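PDB 4MNR: peptidoglycan glycosyltransferase from Eggerthella lenta, which belongs to the penicillin-binding proteins, pairing a dimerisation-type region with a domain of the beta-lactamase-like fold. Local coordinates for residues N114-A120 against T449-V453; A131-M135 against V321-M326; P137-I142 against M338-L342; T219-F223 against S240-V244; R375-L379 against M417-P423. All coordinates share one frame; numbering follows the deposited sequence.

Contact 1 (N114-A120 against T449-V453); sequences NSKIQQA and TALEV
Lys116 lies along Val453, and its side chain wraps around one methyl of the valine. CB starts 3.9 Å from Val453 CG2; the chain then runs extended through CG, bends about the CG-CD bond (chi3 58°) and brings CE back to 3.8 Å from the same CG2. NZ, at the tip, is still 4.1 Å from Val453 CG2 and has a weak bond to a water, which makes a sounder one, 3.0 Å, to Glu452 OE1: a weak water-mediated link between two oppositely charged groups whose charged atoms are not in contact.

Next to the lysine in sequence, Ile117 reaches across with CG1 and CD1, CD1 resting 4.0 Å from Ala450 CB. One turn further on, Ala120 CB sits 3.6 Å from Thr449 CB, while Thr449 OG1 is hydrogen-bonded to Asn445 O of its own helix. At the other end Asn114 meets Val453 CG1 with its amide. It is also the N-cap: OD1 accepts Ile117 N at 2.9 Å, in the carbonyl plane on a lone pair, and Lys116 N more weakly.

The segments 115-120 and 449-453, parts of helices 115-125 and 438-453, run antiparallel (168°), their axes 9.2 Å apart. Ile117 also packs on Ala144 and Val134, and Leu451 on Ala418, which lays both helices on one face of the five-stranded antiparallel sheet, as in the beta-lactamase-like fold.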
# COMPACT_ATOMS: atom_id res chain seq x y z
N ASN A 114 -14.34 -6.91 -1.62
CA ASN A 114 -14.86 -8.22 -2.00
C ASN A 114 -14.47 -9.23 -0.92
O ASN A 114 -13.30 -9.29 -0.53
CB ASN A 114 -14.32 -8.66 -3.36
CG ASN A 114 -14.72 -10.10 -3.70
OD1 ASN A 114 -14.01 -11.05 -3.35
ND2 ASN A 114 -15.89 -10.27 -4.33
N SER A 115 -15.43 -9.98 -0.39
CA SER A 115 -15.11 -10.84 0.75
C SER A 115 -14.06 -11.92 0.45
O SER A 115 -13.27 -12.25 1.33
CB SER A 115 -16.38 -11.46 1.35
OG SER A 115 -16.96 -12.38 0.44
N LYS A 116 -14.03 -12.42 -0.78
CA LYS A 116 -13.08 -13.48 -1.13
C LYS A 116 -11.67 -12.94 -1.31
O LYS A 116 -10.69 -13.58 -0.89
CB LYS A 116 -13.53 -14.24 -2.38
CG LYS A 116 -14.83 -15.01 -2.20
CD LYS A 116 -15.32 -15.59 -3.53
CE LYS A 116 -14.28 -16.50 -4.17
NZ LYS A 116 -14.74 -17.05 -5.48
N ILE A 117 -11.55 -11.77 -1.93
CA ILE A 117 -10.25 -11.13 -2.08
C ILE A 117 -9.75 -10.69 -0.71
O ILE A 117 -8.58 -10.84 -0.38
CB ILE A 117 -10.31 -9.95 -3.08
CG1 ILE A 117 -10.81 -10.45 -4.43
CG2 ILE A 117 -8.93 -9.34 -3.26
CD1 ILE A 117 -10.96 -9.35 -5.47
N GLN A 118 -10.66 -10.17 0.11
CA GLN A 118 -10.31 -9.77 1.47
C GLN A 118 -9.77 -10.97 2.26
O GLN A 118 -8.76 -10.86 2.93
CB GLN A 118 -11.53 -9.18 2.18
CG GLN A 118 -11.26 -8.77 3.62
CD GLN A 118 -10.37 -7.55 3.74
OE1 GLN A 118 -10.38 -6.68 2.87
NE2 GLN A 118 -9.63 -7.46 4.84
N GLN A 119 -10.42 -12.12 2.13
CA GLN A 119 -9.97 -13.31 2.85
C GLN A 119 -8.59 -13.75 2.35
O GLN A 119 -7.75 -14.18 3.15
CB GLN A 119 -10.99 -14.46 2.73
CG GLN A 119 -10.65 -15.64 3.60
CD GLN A 119 -10.64 -15.28 5.07
OE1 GLN A 119 -11.65 -14.79 5.59
NE2 GLN A 119 -9.51 -15.49 5.74
N ALA A 120 -8.37 -13.65 1.04
CA ALA A 120 -7.07 -14.03 0.50
C ALA A 120 -5.97 -13.12 1.04
O ALA A 120 -4.88 -13.59 1.37
CB ALA A 120 -7.08 -13.99 -1.04
N THR A 449 -6.22 -15.06 -6.51
CA THR A 449 -7.59 -15.03 -6.01
C THR A 449 -8.37 -13.90 -6.65
O THR A 449 -9.51 -14.10 -7.08
CB THR A 449 -7.65 -14.92 -4.48
OG1 THR A 449 -7.08 -16.11 -3.91
CG2 THR A 449 -9.09 -14.80 -4.01
N ALA A 450 -7.77 -12.71 -6.71
CA ALA A 450 -8.42 -11.59 -7.38
C ALA A 450 -8.78 -11.92 -8.84
O ALA A 450 -9.88 -11.63 -9.29
CB ALA A 450 -7.56 -10.34 -7.30
N LEU A 451 -7.86 -12.55 -9.57
CA LEU A 451 -8.12 -12.89 -10.97
C LEU A 451 -9.21 -13.95 -11.10
O LEU A 451 -10.02 -13.92 -12.03
CB LEU A 451 -6.84 -13.36 -11.67
CG LEU A 451 -5.81 -12.24 -11.76
CD1 LEU A 451 -4.43 -12.82 -12.05
CD2 LEU A 451 -6.20 -11.24 -12.84
N GLU A 452 -9.24 -14.89 -10.16
CA GLU A 452 -10.31 -15.90 -10.15
C GLU A 452 -11.69 -15.26 -9.92
O GLU A 452 -12.67 -15.60 -10.60
CB GLU A 452 -10.03 -16.95 -9.08
CG GLU A 452 -8.87 -17.88 -9.41
CD GLU A 452 -8.44 -18.72 -8.22
OE1 GLU A 452 -8.95 -18.49 -7.09
OE2 GLU A 452 -7.58 -19.61 -8.41
N VAL A 453 -11.75 -14.36 -8.94
CA VAL A 453 -13.00 -13.68 -8.57
C VAL A 453 -13.51 -12.87 -9.76
O VAL A 453 -14.72 -12.87 -10.05
CB VAL A 453 -12.78 -12.77 -7.35
CG1 VAL A 453 -13.92 -11.78 -7.20
CG2 VAL A 453 -12.61 -13.62 -6.10
O HOH W 1 -11.40 -17.51 -5.74

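Contact 2 (A131-M135 against V321-M326)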
# COMPACT_ATOMS: atom_id res chain seq x y z
N ALA A 131 0.70 -5.88 6.18
CA ALA A 131 -0.53 -5.36 5.61
C ALA A 131 -0.60 -5.63 4.13
O ALA A 131 0.42 -5.81 3.47
CB ALA A 131 -0.62 -3.86 5.86
N CYS A 132 -1.83 -5.63 3.62
CA CYS A 132 -2.05 -5.87 2.20
C CYS A 132 -3.21 -5.01 1.70
O CYS A 132 -4.25 -4.95 2.36
CB CYS A 132 -2.35 -7.35 1.98
SG CYS A 132 -2.69 -7.78 0.25
N VAL A 133 -3.02 -4.35 0.56
CA VAL A 133 -4.08 -3.56 -0.06
C VAL A 133 -4.24 -4.03 -1.51
O VAL A 133 -3.24 -4.20 -2.21
CB VAL A 133 -3.75 -2.05 -0.04
CG1 VAL A 133 -4.78 -1.26 -0.87
CG2 VAL A 133 -3.69 -1.53 1.40
N VAL A 134 -5.47 -4.26 -1.95
CA VAL A 134 -5.75 -4.64 -3.33
C VAL A 134 -6.70 -3.58 -3.86
O VAL A 134 -7.69 -3.25 -3.21
CB VAL A 134 -6.46 -6.01 -3.41
CG1 VAL A 134 -6.75 -6.36 -4.85
CG2 VAL A 134 -5.61 -7.11 -2.77
N MSE A 135 -6.38 -3.05 -5.04
CA MSE A 135 -7.15 -1.96 -5.63
C MSE A 135 -7.53 -2.28 -7.06
O MSE A 135 -6.86 -3.06 -7.74
CB MSE A 135 -6.33 -0.67 -5.62
CG MSE A 135 -5.82 -0.26 -4.26
SE MSE A 135 -5.18 1.58 -4.23
CE MSE A 135 -6.92 2.41 -4.16
N VAL A 321 1.04 1.53 3.13
CA VAL A 321 0.83 0.47 2.15
C VAL A 321 -0.17 0.95 1.09
O VAL A 321 -0.03 0.66 -0.10
CB VAL A 321 0.35 -0.82 2.84
CG1 VAL A 321 0.14 -1.94 1.80
CG2 VAL A 321 1.38 -1.23 3.89
N LEU A 322 -1.14 1.75 1.52
CA LEU A 322 -2.09 2.37 0.59
C LEU A 322 -1.37 3.23 -0.44
O LEU A 322 -1.67 3.14 -1.64
CB LEU A 322 -3.10 3.21 1.37
CG LEU A 322 -4.10 4.01 0.53
CD1 LEU A 322 -4.93 3.09 -0.38
CD2 LEU A 322 -5.02 4.84 1.43
N GLU A 323 -0.39 4.03 0.01
CA GLU A 323 0.38 4.86 -0.91
C GLU A 323 1.13 3.98 -1.92
O GLU A 323 1.17 4.30 -3.11
CB GLU A 323 1.37 5.76 -0.17
CG GLU A 323 2.43 6.40 -1.06
CD GLU A 323 1.86 7.39 -2.08
OE1 GLU A 323 0.86 8.08 -1.79
OE2 GLU A 323 2.42 7.48 -3.20
N MSE A 324 1.73 2.89 -1.46
CA MSE A 324 2.45 2.03 -2.40
C MSE A 324 1.52 1.35 -3.39
O MSE A 324 1.88 1.12 -4.54
CB MSE A 324 3.35 1.02 -1.67
CG MSE A 324 4.43 1.68 -0.83
SE MSE A 324 5.43 3.08 -1.78
CE MSE A 324 6.11 2.01 -3.27
N ALA A 325 0.29 1.04 -2.97
CA ALA A 325 -0.69 0.52 -3.90
C ALA A 325 -1.04 1.60 -4.93
O ALA A 325 -1.18 1.30 -6.10
CB ALA A 325 -1.93 0.04 -3.16
N MSE A 326 -1.16 2.84 -4.47
CA MSE A 326 -1.41 3.96 -5.39
C MSE A 326 -0.28 4.14 -6.40
O MSE A 326 -0.52 4.47 -7.56
CB MSE A 326 -1.66 5.26 -4.62
CG MSE A 326 -2.96 5.17 -3.80
SE MSE A 326 -3.11 6.64 -2.54
CE MSE A 326 -2.88 8.06 -3.79
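Val133 overlaps helix 321-326 with both of its methyls. CG1, anti to the backbone N (chi1 172°), lies 3.9 Å from Ala325 CB, whereas CG2 is 3.9 Å from Val321 CG1, so the branched end straddles one turn of the helix. Val133 and Val321 point past one another, side by side. The other methyl of Val321, CG2, reaches back along the strand to Ala131 CB at 3.8 Å.

At the far end of the strand segment Met135, a selenomethionine, lays its chain over the next turn. In the conformer given, one of two deposited, SE is 3.8 Å from Ala325 CB and 4.1 Å from Leu322 CD1, and the Met135 and Leu322 side chains cross at about a right angle. Ala325 is therefore shared: its one methyl faces both Val133 and Met135. No hydrogen bond crosses the interface, and the residues that touch are all buried, so this is purely apolar packing.

The axis of the helix segment passes 8.1 Å from that of the strand segment, crossing at -36°. Ala131, Val133 and Met135 point to the helix, while Cys132 and Val134 face the other side of the sheet. Helix 321-332 continues over the neighbouring strands, Val321 touching Val430, Ala325 touching Ala428 and Met324 packing on Trp413 and Val415, and the contact lies close to the centre of the chain.

Contact 3 (P137-I142 against M338-L342)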
# COMPACT_ATOMS: atom_id res chain seq x y z
N PRO A 137 -7.28 -0.48 -10.36
CA PRO A 137 -6.55 0.71 -10.80
C PRO A 137 -7.38 1.65 -11.67
O PRO A 137 -7.02 2.81 -11.84
CB PRO A 137 -5.37 0.14 -11.60
CG PRO A 137 -5.85 -1.20 -12.06
CD PRO A 137 -6.77 -1.72 -10.98
N ASP A 138 -8.48 1.15 -12.21
CA ASP A 138 -9.28 1.96 -13.12
C ASP A 138 -10.25 2.88 -12.38
O ASP A 138 -10.72 3.88 -12.95
CB ASP A 138 -10.01 1.07 -14.13
CG ASP A 138 -9.07 0.42 -15.13
OD1 ASP A 138 -8.19 1.13 -15.68
OD2 ASP A 138 -9.20 -0.80 -15.37
N THR A 139 -10.54 2.57 -11.12
CA THR A 139 -11.52 3.35 -10.35
C THR A 139 -10.99 3.91 -9.05
O THR A 139 -11.54 4.90 -8.56
CB THR A 139 -12.74 2.51 -9.94
OG1 THR A 139 -12.31 1.42 -9.13
CG2 THR A 139 -13.50 1.99 -11.15
N GLY A 140 -9.97 3.28 -8.48
CA GLY A 140 -9.51 3.59 -7.14
C GLY A 140 -10.24 2.80 -6.06
O GLY A 140 -9.99 2.99 -4.86
N ALA A 141 -11.16 1.92 -6.46
CA ALA A 141 -11.89 1.13 -5.46
C ALA A 141 -10.97 0.17 -4.74
O ALA A 141 -10.15 -0.51 -5.35
CB ALA A 141 -13.04 0.36 -6.11
N ILE A 142 -11.13 0.10 -3.42
CA ILE A 142 -10.36 -0.83 -2.60
C ILE A 142 -11.08 -2.17 -2.48
O ILE A 142 -12.16 -2.27 -1.89
CB ILE A 142 -10.08 -0.22 -1.23
CG1 ILE A 142 -9.17 1.00 -1.41
CG2 ILE A 142 -9.40 -1.23 -0.33
CD1 ILE A 142 -8.94 1.73 -0.21
N MSE A 338 -6.14 7.23 -9.45
CA MSE A 338 -7.52 7.52 -9.04
C MSE A 338 -7.58 7.67 -7.52
O MSE A 338 -6.81 7.05 -6.80
CB MSE A 338 -8.45 6.39 -9.48
CG MSE A 338 -8.45 6.11 -10.99
SE MSE A 338 -9.05 7.63 -12.05
CE MSE A 338 -10.95 7.50 -11.64
N GLN A 339 -8.51 8.51 -7.04
CA GLN A 339 -8.70 8.68 -5.60
C GLN A 339 -9.12 7.35 -4.97
O GLN A 339 -10.12 6.76 -5.37
CB GLN A 339 -9.78 9.74 -5.37
CG GLN A 339 -10.30 9.80 -3.96
CD GLN A 339 -9.24 10.27 -2.98
OE1 GLN A 339 -8.53 11.24 -3.25
NE2 GLN A 339 -9.11 9.58 -1.86
N PRO A 340 -8.35 6.85 -3.98
CA PRO A 340 -8.76 5.59 -3.34
C PRO A 340 -10.08 5.77 -2.60
O PRO A 340 -10.27 6.80 -1.96
CB PRO A 340 -7.63 5.31 -2.35
CG PRO A 340 -6.94 6.64 -2.16
CD PRO A 340 -7.05 7.33 -3.48
N TYR A 341 -10.98 4.79 -2.69
CA TYR A 341 -12.20 4.86 -1.91
C TYR A 341 -12.66 3.50 -1.42
O TYR A 341 -12.34 2.47 -2.02
CB TYR A 341 -13.32 5.58 -2.68
CG TYR A 341 -13.90 4.85 -3.87
CD1 TYR A 341 -13.24 4.85 -5.09
CD2 TYR A 341 -15.12 4.20 -3.78
CE1 TYR A 341 -13.76 4.21 -6.19
CE2 TYR A 341 -15.67 3.56 -4.88
CZ TYR A 341 -14.98 3.57 -6.08
OH TYR A 341 -15.51 2.94 -7.18
N LEU A 342 -13.44 3.53 -0.34
CA LEU A 342 -13.81 2.34 0.39
C LEU A 342 -15.33 2.17 0.47
O LEU A 342 -15.82 1.07 0.73
CB LEU A 342 -13.23 2.46 1.80
CG LEU A 342 -12.92 1.27 2.69
CD1 LEU A 342 -12.35 0.12 1.90
CD2 LEU A 342 -11.94 1.73 3.77
O HOH W 2 -5.44 4.72 -10.63
O HOH W 3 -11.92 7.32 -7.21
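Gly140 to Ile142 run parallel to Pro340 to Leu342 and form a single beta bridge, Ala141 with Tyr341, in which Tyr341 N donates to Gly140 O (3.0 Å) and Ile142 N to Tyr341 O (3.0 Å). The first donor stands above the carbonyl plane of Gly140; the second lies nearly in line with the C=O of Tyr341. Gly140, at a positive phi of 88°, brings its CA to 4.4 Å from Pro340 CA.

Tyr341 makes the largest side-chain contribution. Its chi1 of 70° sets CG between the backbone N and the carbonyl carbon and folds the ring back over residues 139-141. Ala141 CA sits over one face, 4.0 Å from the ring centroid and 24° off the normal, a CH-pi contact. At the edge, near the ring plane, Thr139 O approaches CE1 to 3.3 Å, and the hydroxyl lies beside Ala141 CB. Thr139 keeps its own turn in shape, OG1 accepting Ala141 N in an ST turn. On the other side of Thr139 O from the ring, Met338, a selenomethionine, sets CB 3.6 Å from that oxygen, and a water joins Pro137 O to Met338 N. Ile142 CB packs on Leu342 CD1 at 3.9 Å.

The two loops lead into strands 142-148 and 343-347, so the bridge ties the edge of the five-stranded sheet to the mixed sheet that includes strand 108-111. Thr112 OG1 adds a bond to Ile142 O, while Pro340 packs on Leu322 and Met326 of helix 321-332.

Contact 4 (T219-F223 against S240-V244); sequences TVSNF and SSNTV
Ser240, Ser241 and Asn242 spell the Ser-x-Asn motif of penicillin-binding proteins, and Asn222 and Phe223 pack against it just after strand 218-221. Ser240 has positive phi and ends helix 233-239 in a Schellman motif; Ser241 is the N-cap of helix 242-263, its OG accepting Val244 N at 3.1 Å.

The side-chain carbonyl of Asn222 reaches into this junction. OD1 accepts from Ser241 OG at 2.9 Å and, along a straight N-H line (179°), from Thr243 N at 3.0 Å, so two donors at the helix start grip one buried oxygen. ND2 turns the other way, to Ala226 O and Ser209 OG, which fixes the flip of the amide; Ser241 OG has a second partner in Ser209. A water links Phe223 N to Ser240 O.

Ser240 OG bonds to Lys188 and Lys400, and Asn242 OD1 to Lys188. These lysines fall in Ser-x-x-Lys and Lys-Thr-Gly sequences, consistent with the usual meeting of the three family motifs at the active site. Thr243 CG2 lies 3.4 Å from the backbone Val220 O and 4.2 Å from Val220 CG1.

The Asn242 amide nitrogen serves twice: ND2 donates to Ser221 O at 3.0 Å, in the amide plane, and in the conformer given for Phe223 the same nitrogen sits over one ring face, 3.4 Å from CE1, with the planes 76° apart.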
# COMPACT_ATOMS: atom_id res chain seq x y z
N THR A 219 28.69 4.59 2.41
CA THR A 219 28.54 3.46 1.49
C THR A 219 27.10 3.22 1.01
O THR A 219 26.15 3.34 1.78
CB THR A 219 29.07 2.18 2.18
OG1 THR A 219 30.46 2.36 2.50
CG2 THR A 219 28.92 0.98 1.29
N VAL A 220 26.95 2.90 -0.27
CA VAL A 220 25.70 2.34 -0.78
C VAL A 220 26.06 0.93 -1.22
O VAL A 220 27.09 0.72 -1.86
CB VAL A 220 25.16 3.14 -2.00
CG1 VAL A 220 23.90 2.48 -2.56
CG2 VAL A 220 24.89 4.57 -1.61
N SER A 221 25.23 -0.04 -0.86
CA SER A 221 25.56 -1.44 -1.16
C SER A 221 24.37 -2.16 -1.78
O SER A 221 23.23 -1.94 -1.39
CB SER A 221 26.01 -2.19 0.10
OG SER A 221 27.19 -1.64 0.66
N ASN A 222 24.66 -3.04 -2.74
CA ASN A 222 23.65 -3.94 -3.26
C ASN A 222 23.27 -4.92 -2.17
O ASN A 222 24.04 -5.13 -1.22
CB ASN A 222 24.19 -4.72 -4.46
CG ASN A 222 24.09 -3.94 -5.77
OD1 ASN A 222 23.37 -2.96 -5.86
ND2 ASN A 222 24.83 -4.38 -6.77
N PHE A 223 22.09 -5.51 -2.29
CA PHE A 223 21.68 -6.54 -1.35
C PHE A 223 22.69 -7.68 -1.39
O PHE A 223 23.11 -8.10 -2.46
CB PHE A 223 20.27 -7.05 -1.68
CG PHE A 223 19.22 -5.97 -1.62
CD1 PHE A 223 19.03 -5.25 -0.46
CD2 PHE A 223 18.42 -5.70 -2.71
CE1 PHE A 223 18.06 -4.25 -0.40
CE2 PHE A 223 17.45 -4.72 -2.66
CZ PHE A 223 17.26 -4.00 -1.50
N SER A 240 17.13 -5.49 -8.94
CA SER A 240 16.99 -4.54 -7.83
C SER A 240 18.34 -4.04 -7.28
O SER A 240 18.60 -4.14 -6.08
CB SER A 240 16.16 -5.14 -6.70
OG SER A 240 15.55 -4.09 -5.97
N SER A 241 19.17 -3.47 -8.14
CA SER A 241 20.48 -2.99 -7.71
C SER A 241 20.43 -1.62 -7.02
O SER A 241 20.04 -0.62 -7.62
CB SER A 241 21.44 -2.91 -8.90
OG SER A 241 22.63 -2.21 -8.53
N ASN A 242 20.85 -1.58 -5.76
CA ASN A 242 20.89 -0.32 -5.02
C ASN A 242 21.99 0.59 -5.54
O ASN A 242 21.84 1.82 -5.57
CB ASN A 242 21.13 -0.56 -3.52
CG ASN A 242 19.97 -1.30 -2.84
OD1 ASN A 242 18.80 -1.12 -3.20
ND2 ASN A 242 20.30 -2.13 -1.84
N THR A 243 23.12 0.01 -5.93
CA THR A 243 24.22 0.87 -6.39
C THR A 243 23.92 1.55 -7.73
O THR A 243 24.37 2.67 -7.97
CB THR A 243 25.58 0.16 -6.41
OG1 THR A 243 25.53 -0.99 -7.25
CG2 THR A 243 26.00 -0.24 -4.98
N VAL A 244 23.15 0.89 -8.59
CA VAL A 244 22.72 1.57 -9.81
C VAL A 244 21.71 2.66 -9.49
O VAL A 244 21.81 3.78 -9.96
CB VAL A 244 22.09 0.58 -10.80
CG1 VAL A 244 21.40 1.34 -11.94
CG2 VAL A 244 23.16 -0.36 -11.35
O HOH W 4 20.70 -4.52 -4.47

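Contact 5 (R375-L379 against M417-P423)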
# COMPACT_ATOMS: atom_id res chain seq x y z
N ARG A 375 5.83 -0.25 -16.97
CA ARG A 375 5.12 -1.52 -16.87
C ARG A 375 5.88 -2.63 -17.61
O ARG A 375 5.96 -3.76 -17.13
CB ARG A 375 3.68 -1.37 -17.40
CG ARG A 375 2.70 -2.39 -16.85
CD ARG A 375 1.26 -1.90 -17.01
NE ARG A 375 0.90 -1.71 -18.41
CZ ARG A 375 0.71 -0.53 -18.99
NH1 ARG A 375 0.40 -0.47 -20.28
NH2 ARG A 375 0.82 0.59 -18.28
N ASP A 376 6.45 -2.30 -18.76
CA ASP A 376 7.24 -3.27 -19.52
C ASP A 376 8.49 -3.73 -18.75
O ASP A 376 8.88 -4.91 -18.80
CB ASP A 376 7.63 -2.69 -20.88
CG ASP A 376 6.45 -2.62 -21.86
OD1 ASP A 376 5.40 -3.26 -21.60
OD2 ASP A 376 6.58 -1.92 -22.89
N VAL A 377 9.14 -2.81 -18.05
CA VAL A 377 10.30 -3.17 -17.23
C VAL A 377 9.86 -4.06 -16.06
O VAL A 377 10.54 -5.03 -15.72
CB VAL A 377 11.03 -1.92 -16.69
CG1 VAL A 377 12.15 -2.33 -15.72
CG2 VAL A 377 11.60 -1.12 -17.84
N LEU A 378 8.72 -3.74 -15.46
CA LEU A 378 8.21 -4.53 -14.33
C LEU A 378 7.74 -5.93 -14.74
O LEU A 378 7.74 -6.87 -13.93
CB LEU A 378 7.10 -3.78 -13.60
CG LEU A 378 7.53 -2.44 -13.00
CD1 LEU A 378 6.41 -1.84 -12.17
CD2 LEU A 378 8.80 -2.57 -12.16
N LEU A 379 7.33 -6.09 -16.00
CA LEU A 379 7.03 -7.42 -16.50
C LEU A 379 8.33 -8.22 -16.47
O LEU A 379 8.34 -9.40 -16.12
CB LEU A 379 6.46 -7.35 -17.92
CG LEU A 379 6.09 -8.68 -18.58
CD1 LEU A 379 5.18 -9.51 -17.68
CD2 LEU A 379 5.41 -8.40 -19.92
N MSE A 417 0.72 -6.02 -10.47
CA MSE A 417 -0.51 -5.78 -11.21
C MSE A 417 -0.69 -6.87 -12.24
O MSE A 417 0.29 -7.46 -12.72
CB MSE A 417 -0.43 -4.43 -11.92
CG MSE A 417 0.71 -4.36 -12.91
SE MSE A 417 1.29 -2.55 -13.35
CE MSE A 417 2.06 -2.11 -11.61
N ALA A 418 -1.94 -7.14 -12.57
CA ALA A 418 -2.27 -8.17 -13.55
C ALA A 418 -3.65 -7.91 -14.18
O ALA A 418 -4.50 -7.30 -13.53
CB ALA A 418 -2.28 -9.55 -12.88
N PRO A 419 -3.85 -8.30 -15.45
CA PRO A 419 -2.84 -8.75 -16.42
C PRO A 419 -1.94 -7.58 -16.79
O PRO A 419 -2.39 -6.43 -16.83
CB PRO A 419 -3.69 -9.16 -17.65
CG PRO A 419 -5.06 -9.39 -17.10
CD PRO A 419 -5.21 -8.38 -16.01
N ALA A 420 -0.66 -7.85 -17.03
CA ALA A 420 0.32 -6.80 -17.27
C ALA A 420 -0.05 -5.79 -18.37
O ALA A 420 0.17 -4.60 -18.21
CB ALA A 420 1.69 -7.41 -17.54
N GLU A 421 -0.62 -6.25 -19.48
CA GLU A 421 -0.85 -5.33 -20.60
C GLU A 421 -1.94 -4.28 -20.34
O GLU A 421 -1.85 -3.15 -20.82
CB GLU A 421 -1.13 -6.10 -21.91
CG GLU A 421 -1.26 -5.20 -23.14
CD GLU A 421 -0.04 -4.31 -23.38
OE1 GLU A 421 -0.22 -3.22 -23.96
OE2 GLU A 421 1.09 -4.70 -23.01
N ASP A 422 -2.96 -4.65 -19.56
CA ASP A 422 -4.06 -3.75 -19.22
C ASP A 422 -4.63 -4.20 -17.88
O ASP A 422 -5.62 -4.93 -17.82
CB ASP A 422 -5.14 -3.79 -20.31
CG ASP A 422 -6.32 -2.88 -20.01
OD1 ASP A 422 -7.39 -3.09 -20.62
OD2 ASP A 422 -6.20 -1.96 -19.17
N PRO A 423 -3.98 -3.80 -16.78
CA PRO A 423 -4.29 -4.43 -15.49
C PRO A 423 -5.70 -4.19 -14.96
O PRO A 423 -6.27 -3.12 -15.16
CB PRO A 423 -3.26 -3.81 -14.54
CG PRO A 423 -2.12 -3.44 -15.44
CD PRO A 423 -2.75 -2.98 -16.72
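Arg375 supplies the polar side of the contact, reaching from its helix to the backbone of residues 420-421. In the conformer given, one of two deposited, NE donates to Ala420 O at 3.0 Å; the bond is weak, bent to 125° at the hydrogen, although the oxygen lies at the edge of the guanidinium, near its plane. The firmer partner of the group is Ile331 O, which takes NH2. Glu421 adds opposite charge near NH1 without touching it, OE1 standing 4.6 Å from that nitrogen.

Residues 419-423 lie in the turn of the beta hairpin between strands 409-418 and 425-431, with a cis peptide before Pro419, and helix 368-384 lies against this end of the five-stranded sheet.

Apolar contacts accompany the arginine. Its aliphatic part crosses Met417, a selenomethionine, at about a right angle, CD lying 3.7 Å from SE, and the same CD is 4.0 Å from Pro423 CG. CG stands anti to the backbone N (chi1 -156°), carrying the chain outward past both. One turn along the helix, Leu379 CD1 meets Ala420 CB at 4.1 Å, and Leu378 CD1 approaches Met417 CE more loosely, at 4.4 Å.

Contact 2 is the core of the set, wholly apolar and near the middle of the chain; contacts 1, 3 and 5 are only partly buried, and each brings polar groups or water into its packing. Contacts 1 and 2 work on opposite faces of the five-stranded sheet, and contact 1 touches both contact 2 and contact 5. Contact 3 depends on backbone bonds at the sheet edge and joins contact 2 through Met135, which packs on Pro340 and Ile142. Contact 4, about 33 Å from contact 3 between centres, is also buried but built on side-chain hydrogen bonds at the Ser-x-Asn motif.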